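Cryptochrome DASH (Arabidopsis thaliana, PDB 2J4D) repairs cyclobutane pyrimidine dimers in single-stranded DNA, binds FAD and a folate light antenna, and may also act as a photoreceptor. Local coordinates at residues I43-N48 and V150-L155; E144-E149 and N341-L346; L326-Y331 and W432-G437. One frame throughout, in Å; residues are numbered along the deposited sequence.

Interaction 1: I43-N48 and V150-L155; sequences ILWFRN and VDVERL
A first torsion of 170° at W45 carries the indole toward the carbonyl side of its residue and out from the strand to V152 on helix 147-161, while R47 reaches E153 through a chain bent at chi3 (-73°). The far rim of the six-membered ring does the touching: W45 CH2 lies 3.9 Å from V152 CG1, and the methyl stands at the ring edge, not over a face. One face of that same indole is occupied by R47, whose CG sits 3.5 Å above the ring plane, so the arginine runs over the tryptophan on its way to the helix. At the end of this path R47 NH2 donates to E153 OE2 at 2.7 Å, a salt bridge with an N-H...O angle of 155°. The carboxylate oxygen lies nearly in the guanidinium plane and offers its anti lone pair, the two planes being well turned from each other. The grip is shared on both sides: R47 NH2 also meets H142 O and NH1 meets E149 O, whereas E153 OE2 also accepts from the backbone N of E144 and OE1 forms a salt bridge with K143 NZ. These bonds probably hold both charged groups in a fixed orientation between strand end and helix. Strand 41-46 pairs in parallel with strand 138-142, which leads into this helix, and such a helix packed over a parallel sheet is characteristic of the Rossmann-like alpha/beta domain of photolyases and cryptochromes.

Interaction 2: E144-E149 and N341-L346; sequences ETCSEE and NSLFHL. With MHF (5,10-methenyl-6,7,8-trihydrofolic acid), chain D.
N341 meets S147 directly, with the folate antenna lying alongside both. Its CB lies 3.6 Å from MHF O1, and CG lies over the rim of one face of the ligand's benzene ring, 3.4 Å from MHF C17. From there the amide divides its work. N341 OD1 comes within 3.1 Å of S147 CB and accepts from a water that in turn accepts from S147 N, so one solvent molecule joins the two segments where they make no direct hydrogen bond. ND2 turns to the glutamate tail of the folate and donates to MHF O1 at 2.9 Å, with an N-H...O angle of 162°. This is the antenna site of a class-1 photolyase fold, placed at the seam between the alpha/beta domain and the FAD-binding domain. Deeper in, F344 lays one ring face against the folate, its CD2 3.0 Å from MHF N10, while C146 SG comes to the ring edge in a sulfur-aromatic contact, 4.0 Å from F344 CZ. H345 NE2 donates to the amide oxygen MHF O; at the pterin end, the backbone N of E148 donates to MHF O4, and the E149 carboxylate faces the NA2/N3 edge, with E149 OE1 2.7 Å from MHF N3.

Interaction 3: L326-Y331 and W432-G437; sequences LIWRDY and WTYGAG. With FAD (flavin-adenine dinucleotide), chain C.
W432 presents one indole face to the flavin methyl, with FAD C7M 3.4 Å from W432 NE1, whereas between the two segments ring edges do most of the work: W328 turns the rim of its six-membered ring to Y434, and Y331 receives the Y434 hydroxyl in the plane of its own ring. The setting is the all-helical FAD-binding domain of the photolyase/cryptochrome family, where helices 317-339 and 425-436 both border the flavin cofactor. Their backbones stay well apart, the closest CA atoms, those of W328 and Y434, being 12.4 Å from each other, and long side chains span the interval. W328 CH2 packs at 4.0 Å against Y434 CE2, the two side chains running at a slant to one another. The indole of W328 is also stacked on Y194, and F332 meets the Y434 ring edge-to-face, so the contact belongs to a wider aromatic cluster. Toward the cofactor, W328 CB lies close to the adenine, and R329 CD approaches FAD O2B of the ribose at 3.3 Å. Helix 425-436 closes in a Schellman motif at G437, whose positive phi (75°) turns the chain out of the last helical turn. The first torsion of Y331, -175°, sends its ring toward helix 425-436, where the side chain crosses Y434 at about a right angle. Y331 OH is hydrogen-bonded to P191 O and accepts a long bond, 3.3 Å, from a water, and the oxygen of that water lies 2.7 Å from Y434 OH. Beside this bridge, Y434 OH itself comes within 3.4 Å of Y331 CE2.

Overall arrangement
The three contacts step from the alpha/beta domain into the helical FAD-binding domain. Interactions 1 and 2 have centres about 16 Å apart and share helix 147-161, and they touch directly through E153 with E144 and R47 with E149. Interactions 2 and 3 have centres about 14 Å apart and are joined by packing of L343 O on T433 CG2; interactions 1 and 3, with centres about 25 Å apart, do not touch. Along the chain, the segments of interaction 2 alternate with those of each neighbour, whereas interaction 1 closes before interaction 3 opens. Interaction 2 thus ties the two domains together at the antenna, with interaction 3 beside the flavin, consistent with light energy passing from folate to FAD.

Interaction 1: I43-N48 and V150-L155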
loop_
_atom_site.group_PDB
_atom_site.type_symbol
_atom_site.label_atom_id
_atom_site.label_comp_id
_atom_site.label_asym_id
_atom_site.label_seq_id
_atom_site.Cartn_x
_atom_site.Cartn_y
_atom_site.Cartn_z
ATOM N N ILE A 43 -17.106 -19.102 -1.159
ATOM C CA ILE A 43 -15.809 -18.907 -0.544
ATOM C C ILE A 43 -15.394 -17.477 -0.863
ATOM O O ILE A 43 -15.530 -17.039 -2.005
ATOM C CB ILE A 43 -14.760 -19.880 -1.137
ATOM C CG1 ILE A 43 -15.048 -21.304 -0.648
ATOM C CG2 ILE A 43 -13.336 -19.416 -0.764
ATOM C CD1 ILE A 43 -14.258 -22.395 -1.370
ATOM N N LEU A 44 -14.927 -16.747 0.147
ATOM C CA LEU A 44 -14.449 -15.382 -0.050
ATOM C C LEU A 44 -12.927 -15.444 0.075
ATOM O O LEU A 44 -12.385 -15.721 1.149
ATOM C CB LEU A 44 -15.014 -14.431 1.013
ATOM C CG LEU A 44 -14.528 -12.974 0.941
ATOM C CD1 LEU A 44 -14.822 -12.371 -0.430
ATOM C CD2 LEU A 44 -15.224 -12.164 2.042
ATOM N N TRP A 45 -12.246 -15.191 -1.035
ATOM C CA TRP A 45 -10.788 -15.241 -1.077
ATOM C C TRP A 45 -10.170 -13.848 -0.919
ATOM O O TRP A 45 -10.297 -12.992 -1.800
ATOM C CB TRP A 45 -10.358 -15.910 -2.392
ATOM C CG TRP A 45 -8.890 -15.846 -2.719
ATOM C CD1 TRP A 45 -7.844 -15.897 -1.848
ATOM C CD2 TRP A 45 -8.320 -15.737 -4.028
ATOM N NE1 TRP A 45 -6.650 -15.821 -2.535
ATOM C CE2 TRP A 45 -6.915 -15.724 -3.874
ATOM C CE3 TRP A 45 -8.863 -15.653 -5.321
ATOM C CZ2 TRP A 45 -6.040 -15.628 -4.967
ATOM C CZ3 TRP A 45 -7.995 -15.560 -6.406
ATOM C CH2 TRP A 45 -6.598 -15.548 -6.221
ATOM N N PHE A 46 -9.515 -13.646 0.223
ATOM C CA PHE A 46 -8.859 -12.386 0.562
ATOM C C PHE A 46 -7.435 -12.315 0.017
ATOM O O PHE A 46 -6.709 -13.308 0.012
ATOM C CB PHE A 46 -8.775 -12.221 2.090
ATOM C CG PHE A 46 -10.052 -11.738 2.743
ATOM C CD1 PHE A 46 -10.312 -10.374 2.870
ATOM C CD2 PHE A 46 -10.956 -12.644 3.291
ATOM C CE1 PHE A 46 -11.447 -9.913 3.539
ATOM C CE2 PHE A 46 -12.101 -12.200 3.966
ATOM C CZ PHE A 46 -12.347 -10.828 4.092
ATOM N N ARG A 47 -7.048 -11.131 -0.440
ATOM C CA ARG A 47 -5.693 -10.901 -0.915
ATOM C C ARG A 47 -5.230 -9.589 -0.296
ATOM O O ARG A 47 -4.796 -9.586 0.855
ATOM C CB ARG A 47 -5.642 -10.873 -2.441
ATOM C CG ARG A 47 -5.567 -12.292 -3.025
ATOM C CD ARG A 47 -5.000 -12.315 -4.447
ATOM N NE ARG A 47 -5.963 -11.786 -5.400
ATOM C CZ ARG A 47 -5.799 -11.787 -6.716
ATOM N NH1 ARG A 47 -4.694 -12.286 -7.256
ATOM N NH2 ARG A 47 -6.768 -11.318 -7.495
ATOM N N ASN A 48 -5.326 -8.479 -1.021
ATOM C CA ASN A 48 -4.932 -7.203 -0.434
ATOM C C ASN A 48 -6.156 -6.325 -0.222
ATOM O O ASN A 48 -6.212 -5.175 -0.645
ATOM C CB ASN A 48 -3.867 -6.510 -1.291
ATOM C CG ASN A 48 -2.459 -7.015 -0.972
ATOM O OD1 ASN A 48 -1.908 -6.728 0.099
ATOM N ND2 ASN A 48 -1.887 -7.792 -1.879
ATOM N N VAL A 150 -2.496 -11.538 -11.711
ATOM C CA VAL A 150 -3.470 -12.026 -12.681
ATOM C C VAL A 150 -3.143 -13.457 -13.090
ATOM O O VAL A 150 -4.023 -14.218 -13.497
ATOM C CB VAL A 150 -3.552 -11.099 -13.916
ATOM C CG1 VAL A 150 -4.088 -9.722 -13.478
ATOM C CG2 VAL A 150 -2.197 -10.968 -14.575
ATOM N N ASP A 151 -1.879 -13.840 -12.965
ATOM C CA ASP A 151 -1.509 -15.204 -13.300
ATOM C C ASP A 151 -2.113 -16.129 -12.238
ATOM O O ASP A 151 -2.605 -17.209 -12.544
ATOM C CB ASP A 151 0.008 -15.361 -13.337
ATOM C CG ASP A 151 0.434 -16.691 -13.941
ATOM O OD1 ASP A 151 -0.042 -17.020 -15.051
ATOM O OD2 ASP A 151 1.243 -17.403 -13.312
ATOM N N VAL A 152 -2.083 -15.701 -10.983
ATOM C CA VAL A 152 -2.666 -16.509 -9.923
ATOM C C VAL A 152 -4.180 -16.620 -10.140
ATOM O O VAL A 152 -4.765 -17.672 -9.899
ATOM C CB VAL A 152 -2.356 -15.924 -8.529
ATOM C CG1 VAL A 152 -3.101 -16.721 -7.450
ATOM C CG2 VAL A 152 -0.848 -15.986 -8.285
ATOM N N GLU A 153 -4.815 -15.547 -10.612
ATOM C CA GLU A 153 -6.254 -15.585 -10.891
ATOM C C GLU A 153 -6.516 -16.664 -11.944
ATOM O O GLU A 153 -7.464 -17.452 -11.835
ATOM C CB GLU A 153 -6.743 -14.228 -11.412
ATOM C CG GLU A 153 -6.617 -13.120 -10.388
ATOM C CD GLU A 153 -6.930 -11.736 -10.943
ATOM O OE1 GLU A 153 -7.127 -11.600 -12.175
ATOM O OE2 GLU A 153 -6.976 -10.779 -10.134
ATOM N N ARG A 154 -5.669 -16.687 -12.970
ATOM C CA ARG A 154 -5.794 -17.672 -14.037
ATOM C C ARG A 154 -5.637 -19.090 -13.478
ATOM O O ARG A 154 -6.435 -19.974 -13.778
ATOM C CB ARG A 154 -4.719 -17.434 -15.101
ATOM C CG ARG A 154 -4.626 -18.547 -16.162
ATOM C CD ARG A 154 -3.450 -18.305 -17.116
ATOM N NE ARG A 154 -2.152 -18.512 -16.472
ATOM C CZ ARG A 154 -1.571 -19.696 -16.307
ATOM N NH1 ARG A 154 -2.167 -20.796 -16.743
ATOM N NH2 ARG A 154 -0.393 -19.781 -15.699
ATOM N N LEU A 155 -4.610 -19.302 -12.661
ATOM C CA LEU A 155 -4.371 -20.632 -12.107
ATOM C C LEU A 155 -5.508 -21.086 -11.194
ATOM O O LEU A 155 -5.880 -22.266 -11.191
ATOM C CB LEU A 155 -3.027 -20.655 -11.380
ATOM C CG LEU A 155 -1.865 -20.496 -12.375
ATOM C CD1 LEU A 155 -0.609 -20.116 -11.643
ATOM C CD2 LEU A 155 -1.654 -21.797 -13.163
#

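Interaction 2: E144-E149 and N341-L346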
loop_
_atom_site.group_PDB
_atom_site.type_symbol
_atom_site.label_atom_id
_atom_site.label_comp_id
_atom_site.label_asym_id
_atom_site.label_seq_id
_atom_site.Cartn_x
_atom_site.Cartn_y
_atom_site.Cartn_z
ATOM N N GLU A 144 -7.189 -8.003 -9.458
ATOM C CA GLU A 144 -5.905 -7.321 -9.354
ATOM C C GLU A 144 -5.477 -6.931 -10.769
ATOM O O GLU A 144 -6.131 -7.313 -11.747
ATOM C CB GLU A 144 -4.867 -8.212 -8.674
ATOM C CG GLU A 144 -5.060 -8.291 -7.168
ATOM C CD GLU A 144 -4.696 -6.988 -6.452
ATOM O OE1 GLU A 144 -4.446 -5.971 -7.132
ATOM O OE2 GLU A 144 -4.660 -6.984 -5.200
ATOM N N THR A 145 -4.386 -6.187 -10.895
ATOM C CA THR A 145 -3.979 -5.726 -12.219
ATOM C C THR A 145 -2.653 -6.188 -12.817
ATOM O O THR A 145 -2.544 -6.302 -14.038
ATOM C CB THR A 145 -3.973 -4.179 -12.269
ATOM O OG1 THR A 145 -3.046 -3.676 -11.297
ATOM C CG2 THR A 145 -5.357 -3.618 -11.974
ATOM N N CYS A 146 -1.643 -6.442 -11.993
ATOM C CA CYS A 146 -0.343 -6.825 -12.538
ATOM C C CYS A 146 -0.131 -8.306 -12.828
ATOM O O CYS A 146 -0.804 -9.172 -12.272
ATOM C CB CYS A 146 0.771 -6.301 -11.626
ATOM S SG CYS A 146 0.714 -4.489 -11.478
ATOM N N SER A 147 0.820 -8.561 -13.723
ATOM C CA SER A 147 1.199 -9.903 -14.176
ATOM C C SER A 147 1.124 -11.051 -13.168
ATOM O O SER A 147 0.421 -12.042 -13.390
ATOM C CB SER A 147 2.622 -9.856 -14.755
ATOM O OG SER A 147 3.133 -11.166 -14.954
ATOM N N GLU A 148 1.865 -10.929 -12.071
ATOM C CA GLU A 148 1.896 -11.982 -11.066
ATOM C C GLU A 148 0.535 -12.302 -10.464
ATOM O O GLU A 148 0.154 -13.472 -10.365
ATOM C CB GLU A 148 2.894 -11.613 -9.957
ATOM C CG GLU A 148 4.345 -11.715 -10.408
ATOM C CD GLU A 148 5.330 -11.173 -9.393
ATOM O OE1 GLU A 148 4.917 -10.798 -8.272
ATOM O OE2 GLU A 148 6.527 -11.119 -9.724
ATOM N N GLU A 149 -0.199 -11.263 -10.077
ATOM C CA GLU A 149 -1.507 -11.449 -9.473
ATOM C C GLU A 149 -2.544 -11.988 -10.461
ATOM O O GLU A 149 -3.378 -12.813 -10.098
ATOM C CB GLU A 149 -1.997 -10.136 -8.853
ATOM C CG GLU A 149 -1.222 -9.726 -7.601
ATOM C CD GLU A 149 -0.002 -8.856 -7.893
ATOM O OE1 GLU A 149 0.554 -8.912 -9.006
ATOM O OE2 GLU A 149 0.407 -8.101 -6.988
ATOM N N ASN A 341 3.372 -5.245 -18.594
ATOM C CA ASN A 341 4.725 -5.455 -18.111
ATOM C C ASN A 341 5.762 -4.416 -18.516
ATOM O O ASN A 341 6.904 -4.491 -18.077
ATOM C CB ASN A 341 5.198 -6.859 -18.481
ATOM C CG ASN A 341 4.323 -7.934 -17.872
ATOM O OD1 ASN A 341 3.854 -7.792 -16.743
ATOM N ND2 ASN A 341 4.109 -9.019 -18.605
ATOM N N SER A 342 5.387 -3.436 -19.333
ATOM C CA SER A 342 6.368 -2.404 -19.688
ATOM C C SER A 342 6.642 -1.581 -18.418
ATOM O O SER A 342 7.623 -0.831 -18.323
ATOM C CB SER A 342 5.844 -1.499 -20.812
ATOM O OG SER A 342 4.748 -0.715 -20.384
ATOM N N LEU A 343 5.767 -1.746 -17.435
ATOM C CA LEU A 343 5.900 -1.063 -16.154
ATOM C C LEU A 343 7.144 -1.554 -15.416
ATOM O O LEU A 343 7.696 -0.850 -14.569
ATOM C CB LEU A 343 4.660 -1.342 -15.292
ATOM C CG LEU A 343 4.620 -0.825 -13.848
ATOM C CD1 LEU A 343 4.705 0.703 -13.807
ATOM C CD2 LEU A 343 3.317 -1.287 -13.199
ATOM N N PHE A 344 7.589 -2.763 -15.746
ATOM C CA PHE A 344 8.738 -3.352 -15.072
ATOM C C PHE A 344 10.011 -3.431 -15.909
ATOM O O PHE A 344 11.068 -3.805 -15.401
ATOM C CB PHE A 344 8.370 -4.756 -14.602
ATOM C CG PHE A 344 7.048 -4.825 -13.880
ATOM C CD1 PHE A 344 6.889 -4.219 -12.639
ATOM C CD2 PHE A 344 5.970 -5.518 -14.435
ATOM C CE1 PHE A 344 5.672 -4.304 -11.945
ATOM C CE2 PHE A 344 4.743 -5.614 -13.757
ATOM C CZ PHE A 344 4.590 -5.009 -12.508
ATOM N N HIS A 345 9.907 -3.084 -17.185
ATOM C CA HIS A 345 11.045 -3.155 -18.097
ATOM C C HIS A 345 11.974 -1.958 -17.981
ATOM O O HIS A 345 11.528 -0.841 -17.710
ATOM C CB HIS A 345 10.529 -3.307 -19.529
ATOM C CG HIS A 345 9.789 -4.589 -19.758
ATOM N ND1 HIS A 345 8.812 -4.728 -20.718
ATOM C CD2 HIS A 345 9.885 -5.793 -19.144
ATOM C CE1 HIS A 345 8.334 -5.960 -20.683
ATOM N NE2 HIS A 345 8.969 -6.627 -19.738
ATOM N N LEU A 346 13.267 -2.197 -18.198
ATOM C CA LEU A 346 14.276 -1.145 -18.090
ATOM C C LEU A 346 13.915 0.116 -18.867
ATOM O O LEU A 346 14.077 1.224 -18.361
ATOM C CB LEU A 346 15.638 -1.676 -18.561
ATOM C CG LEU A 346 16.828 -0.710 -18.478
ATOM C CD1 LEU A 346 17.023 -0.254 -17.037
ATOM C CD2 LEU A 346 18.090 -1.404 -18.997
HETATM N N1 MHF D . 4.948 -7.155 -7.752
HETATM C C2 MHF D . 3.616 -7.483 -7.865
HETATM N NA2 MHF D . 2.797 -7.306 -6.789
HETATM N N3 MHF D . 3.110 -7.975 -9.008
HETATM C C4 MHF D . 3.903 -8.191 -10.101
HETATM O O4 MHF D . 3.422 -8.654 -11.143
HETATM C C4A MHF D . 5.293 -7.882 -10.018
HETATM N N5 MHF D . 6.217 -8.105 -11.071
HETATM C C6 MHF D . 7.703 -8.104 -10.840
HETATM C C7 MHF D . 8.009 -6.865 -9.968
HETATM N N8 MHF D . 7.170 -7.017 -8.734
HETATM C C8A MHF D . 5.808 -7.345 -8.820
HETATM C C9 MHF D . 8.361 -8.117 -12.248
HETATM N N10 MHF D . 7.195 -7.968 -13.153
HETATM C C11 MHF D . 6.050 -8.564 -12.452
HETATM C C12 MHF D . 7.667 -9.598 -17.103
HETATM C C13 MHF D . 8.628 -8.700 -16.547
HETATM C C14 MHF D . 8.475 -8.200 -15.255
HETATM C C15 MHF D . 7.360 -8.575 -14.460
HETATM C C16 MHF D . 6.395 -9.507 -15.014
HETATM C C17 MHF D . 6.552 -10.012 -16.320
HETATM C C MHF D . 7.843 -10.063 -18.505
HETATM O O MHF D . 8.806 -9.662 -19.148
HETATM N N MHF D . 6.952 -10.901 -19.083
HETATM C CA MHF D . 7.136 -11.317 -20.474
HETATM C CB MHF D . 6.510 -12.691 -20.711
HETATM C CG MHF D . 7.090 -13.788 -19.855
HETATM C CD MHF D . 8.581 -13.943 -20.056
HETATM O OE1 MHF D . 8.985 -14.403 -21.145
HETATM O OE2 MHF D . 9.348 -13.586 -19.132
HETATM C CT MHF D . 6.491 -10.298 -21.418
HETATM O O1 MHF D . 5.695 -9.463 -20.939
HETATM O O2 MHF D . 6.781 -10.343 -22.632
HETATM O O HOH W 1 1.653 -6.474 -15.390
#

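Interaction 3: L326-Y331 and W432-G437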
loop_
_atom_site.group_PDB
_atom_site.type_symbol
_atom_site.label_atom_id
_atom_site.label_comp_id
_atom_site.label_asym_id
_atom_site.label_seq_id
_atom_site.Cartn_x
_atom_site.Cartn_y
_atom_site.Cartn_z
ATOM N N LEU A 326 -5.073 10.869 -3.591
ATOM C CA LEU A 326 -5.699 9.563 -3.762
ATOM C C LEU A 326 -5.972 9.320 -5.241
ATOM O O LEU A 326 -6.018 8.171 -5.686
ATOM C CB LEU A 326 -7.007 9.468 -2.965
ATOM C CG LEU A 326 -6.828 9.255 -1.461
ATOM C CD1 LEU A 326 -8.179 9.331 -0.750
ATOM C CD2 LEU A 326 -6.157 7.891 -1.231
ATOM N N ILE A 327 -6.161 10.402 -5.998
ATOM C CA ILE A 327 -6.397 10.280 -7.435
ATOM C C ILE A 327 -5.102 9.835 -8.115
ATOM O O ILE A 327 -5.132 9.166 -9.149
ATOM C CB ILE A 327 -6.917 11.615 -8.036
ATOM C CG1 ILE A 327 -8.306 11.911 -7.459
ATOM C CG2 ILE A 327 -7.018 11.518 -9.556
ATOM C CD1 ILE A 327 -8.905 13.224 -7.914
ATOM N N TRP A 328 -3.963 10.196 -7.528
ATOM C CA TRP A 328 -2.677 9.766 -8.066
ATOM C C TRP A 328 -2.595 8.250 -7.891
ATOM O O TRP A 328 -2.079 7.542 -8.758
ATOM C CB TRP A 328 -1.508 10.428 -7.320
ATOM C CG TRP A 328 -0.949 11.641 -8.019
ATOM C CD1 TRP A 328 -1.111 12.955 -7.658
ATOM C CD2 TRP A 328 -0.147 11.650 -9.207
ATOM N NE1 TRP A 328 -0.453 13.779 -8.552
ATOM C CE2 TRP A 328 0.147 13.003 -9.509
ATOM C CE3 TRP A 328 0.351 10.647 -10.048
ATOM C CZ2 TRP A 328 0.922 13.373 -10.615
ATOM C CZ3 TRP A 328 1.121 11.018 -11.149
ATOM C CH2 TRP A 328 1.397 12.372 -11.419
ATOM N N ARG A 329 -3.095 7.754 -6.760
ATOM C CA ARG A 329 -3.092 6.309 -6.512
ATOM C C ARG A 329 -3.980 5.621 -7.561
ATOM O O ARG A 329 -3.603 4.599 -8.142
ATOM C CB ARG A 329 -3.604 6.019 -5.100
ATOM C CG ARG A 329 -3.813 4.545 -4.798
ATOM C CD ARG A 329 -4.088 4.317 -3.311
ATOM N NE ARG A 329 -4.405 2.920 -3.049
ATOM C CZ ARG A 329 -5.597 2.374 -3.264
ATOM N NH1 ARG A 329 -6.600 3.111 -3.734
ATOM N NH2 ARG A 329 -5.781 1.081 -3.042
ATOM N N ASP A 330 -5.164 6.183 -7.797
ATOM C CA ASP A 330 -6.081 5.643 -8.804
ATOM C C ASP A 330 -5.389 5.610 -10.164
ATOM O O ASP A 330 -5.437 4.610 -10.891
ATOM C CB ASP A 330 -7.321 6.536 -8.937
ATOM C CG ASP A 330 -8.424 6.179 -7.965
ATOM O OD1 ASP A 330 -8.174 5.476 -6.956
ATOM O OD2 ASP A 330 -9.564 6.627 -8.215
ATOM N N TYR A 331 -4.755 6.725 -10.509
ATOM C CA TYR A 331 -4.078 6.853 -11.792
ATOM C C TYR A 331 -3.043 5.767 -12.028
ATOM O O TYR A 331 -3.029 5.147 -13.087
ATOM C CB TYR A 331 -3.416 8.229 -11.910
ATOM C CG TYR A 331 -2.784 8.493 -13.257
ATOM C CD1 TYR A 331 -3.553 8.487 -14.423
ATOM C CD2 TYR A 331 -1.414 8.744 -13.370
ATOM C CE1 TYR A 331 -2.979 8.719 -15.668
ATOM C CE2 TYR A 331 -0.825 8.979 -14.611
ATOM C CZ TYR A 331 -1.612 8.964 -15.755
ATOM O OH TYR A 331 -1.038 9.195 -16.984
ATOM N N TRP A 432 8.425 4.999 -9.764
ATOM C CA TRP A 432 9.821 4.815 -10.158
ATOM C C TRP A 432 10.037 5.116 -11.646
ATOM O O TRP A 432 11.028 5.756 -12.003
ATOM C CB TRP A 432 10.329 3.396 -9.839
ATOM C CG TRP A 432 10.924 3.272 -8.463
ATOM C CD1 TRP A 432 10.285 2.872 -7.319
ATOM C CD2 TRP A 432 12.260 3.622 -8.072
ATOM N NE1 TRP A 432 11.140 2.959 -6.244
ATOM C CE2 TRP A 432 12.357 3.416 -6.677
ATOM C CE3 TRP A 432 13.382 4.093 -8.767
ATOM C CZ2 TRP A 432 13.536 3.667 -5.960
ATOM C CZ3 TRP A 432 14.553 4.344 -8.054
ATOM C CH2 TRP A 432 14.618 4.131 -6.665
ATOM N N THR A 433 9.125 4.675 -12.517
ATOM C CA THR A 433 9.296 4.951 -13.942
ATOM C C THR A 433 9.287 6.453 -14.166
ATOM O O THR A 433 10.061 6.972 -14.979
ATOM C CB THR A 433 8.194 4.310 -14.819
ATOM O OG1 THR A 433 6.914 4.841 -14.461
ATOM C CG2 THR A 433 8.193 2.809 -14.647
ATOM N N TYR A 434 8.410 7.151 -13.447
ATOM C CA TYR A 434 8.332 8.603 -13.542
ATOM C C TYR A 434 9.664 9.221 -13.120
ATOM O O TYR A 434 10.284 9.965 -13.880
ATOM C CB TYR A 434 7.213 9.134 -12.641
ATOM C CG TYR A 434 5.910 9.359 -13.367
ATOM C CD1 TYR A 434 5.366 8.368 -14.187
ATOM C CD2 TYR A 434 5.220 10.564 -13.243
ATOM C CE1 TYR A 434 4.168 8.572 -14.868
ATOM C CE2 TYR A 434 4.020 10.779 -13.919
ATOM C CZ TYR A 434 3.501 9.778 -14.728
ATOM O OH TYR A 434 2.313 9.977 -15.395
ATOM N N GLY A 435 10.100 8.898 -11.904
ATOM C CA GLY A 435 11.354 9.426 -11.399
ATOM C C GLY A 435 12.559 9.082 -12.254
ATOM O O GLY A 435 13.497 9.871 -12.366
ATOM N N ALA A 436 12.536 7.906 -12.867
ATOM C CA ALA A 436 13.636 7.460 -13.707
ATOM C C ALA A 436 13.552 8.055 -15.111
ATOM O O ALA A 436 14.463 7.881 -15.914
ATOM C CB ALA A 436 13.644 5.943 -13.788
ATOM N N GLY A 437 12.453 8.747 -15.397
ATOM C CA GLY A 437 12.268 9.350 -16.703
ATOM C C GLY A 437 11.906 8.377 -17.813
ATOM O O GLY A 437 12.163 8.652 -18.985
HETATM P PA FAD C . -0.110 11.380 1.684
HETATM O O1A FAD C . -0.827 11.488 2.971
HETATM O O2A FAD C . 0.623 12.550 1.147
HETATM O O5B FAD C . -1.124 10.896 0.532
HETATM C C5B FAD C . -2.364 10.238 0.872
HETATM C C4B FAD C . -2.487 8.975 0.012
HETATM O O4B FAD C . -2.449 9.358 -1.362
HETATM C C3B FAD C . -1.358 7.965 0.183
HETATM O O3B FAD C . -1.520 7.153 1.335
HETATM C C2B FAD C . -1.427 7.233 -1.122
HETATM O O2B FAD C . -2.323 6.145 -1.152
HETATM C C1B FAD C . -1.773 8.347 -2.126
HETATM N N9A FAD C . -0.616 8.967 -2.806
HETATM C C8A FAD C . 0.037 10.136 -2.467
HETATM N N7A FAD C . 1.036 10.419 -3.293
HETATM C C5A FAD C . 1.031 9.395 -4.214
HETATM C C6A FAD C . 1.852 9.124 -5.334
HETATM N N6A FAD C . 2.849 9.898 -5.741
HETATM N N1A FAD C . 1.578 7.975 -6.059
HETATM C C2A FAD C . 0.555 7.143 -5.673
HETATM N N3A FAD C . -0.265 7.344 -4.614
HETATM C C4A FAD C . 0.021 8.473 -3.910
HETATM N N1 FAD C . 2.952 4.744 -2.622
HETATM C C2 FAD C . 2.378 3.532 -2.301
HETATM O O2 FAD C . 1.250 3.472 -1.848
HETATM N N3 FAD C . 3.128 2.364 -2.508
HETATM C C4 FAD C . 4.425 2.351 -3.018
HETATM O O4 FAD C . 5.040 1.280 -3.175
HETATM C C4X FAD C . 5.008 3.600 -3.344
HETATM N N5 FAD C . 6.311 3.683 -3.861
HETATM C C5X FAD C . 6.835 4.905 -4.286
HETATM C C6 FAD C . 8.086 4.966 -4.914
HETATM C C7 FAD C . 8.649 6.186 -5.356
HETATM C C7M FAD C . 10.000 6.183 -6.027
HETATM C C8 FAD C . 7.899 7.401 -5.146
HETATM C C8M FAD C . 8.423 8.759 -5.586
HETATM C C9 FAD C . 6.640 7.351 -4.518
HETATM C C9A FAD C . 6.081 6.115 -4.077
HETATM N N10 FAD C . 4.809 6.035 -3.435
HETATM C C10 FAD C . 4.238 4.780 -3.130
HETATM C "C1'" FAD C . 3.893 7.222 -3.436
HETATM C "C2'" FAD C . 3.958 8.152 -2.207
HETATM O "O2'" FAD C . 5.304 8.518 -1.955
HETATM C "C3'" FAD C . 3.379 7.440 -0.986
HETATM O "O3'" FAD C . 2.033 6.996 -1.249
HETATM C "C4'" FAD C . 3.295 8.308 0.282
HETATM O "O4'" FAD C . 4.601 8.728 0.684
HETATM C "C5'" FAD C . 2.647 7.495 1.395
HETATM O "O5'" FAD C . 2.536 8.290 2.578
HETATM P P FAD C . 1.260 9.106 3.018
HETATM O O1P FAD C . 0.194 8.102 3.173
HETATM O O2P FAD C . 1.581 9.872 4.253
HETATM O O3P FAD C . 0.978 10.211 1.914
HETATM O O HOH W 2 2.059 8.482 -17.682
#